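Local coordinates for protein tubulin-specific chaperone, putative (Trypanosoma brucei, PDB 4B6M) that probably binds alpha-tubulin and microtubule plus ends as tubulin-binding cofactor B, of which this chain is the CAP-Gly domain, at residues A[11-14]-A[19-22]. Residues are numbered along the deposited sequence; the frame is centred on the assembly and turned at random.
Sequences RCLC and RLGS. With FMT (formic acid), chain C.
Arg11 reaches across to Ser22, and its NH1 gives a hydrogen bond of 3.0 Å to Ser22 OG. The hydroxyl oxygen lies at the edge of the guanidinium, 7° out of its plane. The arginine chain bends twice, at chi2 (-76°) and chi3 (-67°), which folds the head back over the neighbouring strand. Gly21 O then sits over one face of the guanidinium, toward its rim. Arg11 NH2 comes up against the branch of Leu20, 3.3 Å from Leu20 CG. On the same side of the sheet, Leu13 CD2 meets Leu20 CD1 at 3.9 Å.

The backbones pair as an antiparallel hairpin, 11-14 against 19-22. Cys12 and Gly21 form one hydrogen-bonded pair, with Gly21 N to Cys12 O at 2.9 Å. Cys14 and Arg19 form the next, with bonds in both directions. The other side of the sheet carries Cys12, Cys14 and Arg19. Cys12 SG lies 3.6 Å from Gly21 O. Both cysteines are buried against Val40 and Val74. The Arg19 head binds a formic acid molecule, probably from the crystallisation liquor, through two bonds: Arg19 NH1 to FMT O2 and Arg19 NH2 to FMT O1, both 2.9 Å.

Further partners fix the two arginines. Arg11 NE bonds Phe79 O, and NH2 forms a salt bridge with Asp43. Arg19 also bonds the backbone oxygens of Arg15 and Val46, while Lys48 N holds the same formic acid.

The hairpin thus joins two inner, neighbouring strands of the CAP-Gly sheet. Asp43 probably offsets the charge of Arg11, whose bonds tie the hairpin to the chain around Phe79. The paired grip of Arg19 on formic acid suggests that this spot could accept a carboxylate.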
# COMPACT_ATOMS: atom_id res chain seq x y z
N ARG A 11 -5.27 -6.09 -6.06
CA ARG A 11 -5.27 -4.74 -6.62
C ARG A 11 -6.24 -3.86 -5.85
O ARG A 11 -7.26 -4.35 -5.33
CB ARG A 11 -5.62 -4.77 -8.12
CG ARG A 11 -4.52 -5.47 -8.94
CD ARG A 11 -3.30 -4.55 -9.11
NE ARG A 11 -3.63 -3.40 -9.93
CZ ARG A 11 -2.80 -2.40 -10.21
NH1 ARG A 11 -1.57 -2.39 -9.69
NH2 ARG A 11 -3.21 -1.39 -10.98
N CYS A 12 -5.95 -2.57 -5.80
CA CYS A 12 -6.72 -1.66 -4.95
C CYS A 12 -6.75 -0.22 -5.41
O CYS A 12 -5.87 0.23 -6.15
CB CYS A 12 -6.23 -1.78 -3.49
SG CYS A 12 -4.48 -1.30 -3.26
N LEU A 13 -7.77 0.50 -4.95
CA LEU A 13 -7.81 1.95 -5.00
C LEU A 13 -7.80 2.40 -3.57
O LEU A 13 -8.59 1.89 -2.76
CB LEU A 13 -9.09 2.47 -5.66
CG LEU A 13 -9.26 2.36 -7.17
CD1 LEU A 13 -10.66 2.86 -7.56
CD2 LEU A 13 -8.20 3.12 -7.94
N CYS A 14 -6.94 3.35 -3.28
CA CYS A 14 -6.69 3.79 -1.91
C CYS A 14 -6.99 5.26 -1.71
O CYS A 14 -6.60 6.10 -2.51
CB CYS A 14 -5.22 3.59 -1.57
SG CYS A 14 -4.67 1.88 -1.64
N ARG A 19 -6.05 6.28 -5.33
CA ARG A 19 -4.71 5.97 -5.78
C ARG A 19 -4.61 4.48 -6.08
O ARG A 19 -4.90 3.61 -5.25
CB ARG A 19 -3.70 6.41 -4.72
CG ARG A 19 -3.70 7.91 -4.46
CD ARG A 19 -2.77 8.28 -3.32
NE ARG A 19 -3.20 7.71 -2.04
CZ ARG A 19 -2.36 7.41 -1.05
NH1 ARG A 19 -1.05 7.60 -1.22
NH2 ARG A 19 -2.83 6.92 0.09
N LEU A 20 -4.22 4.18 -7.32
CA LEU A 20 -4.21 2.82 -7.80
C LEU A 20 -2.95 2.05 -7.39
O LEU A 20 -1.85 2.57 -7.51
CB LEU A 20 -4.26 2.91 -9.33
CG LEU A 20 -4.31 1.62 -10.08
CD1 LEU A 20 -5.49 0.79 -9.61
CD2 LEU A 20 -4.45 1.99 -11.57
N GLY A 21 -3.10 0.82 -6.90
CA GLY A 21 -1.88 0.02 -6.59
C GLY A 21 -2.06 -1.45 -6.29
O GLY A 21 -3.13 -2.02 -6.53
N SER A 22 -1.01 -2.08 -5.77
CA SER A 22 -1.00 -3.50 -5.44
C SER A 22 -0.64 -3.65 -3.98
O SER A 22 0.31 -3.01 -3.51
CB SER A 22 0.07 -4.22 -6.27
OG SER A 22 -0.28 -4.16 -7.65
C FMT C . 0.32 6.51 1.86
O1 FMT C . -0.87 6.66 2.18
O2 FMT C . 0.79 6.71 0.77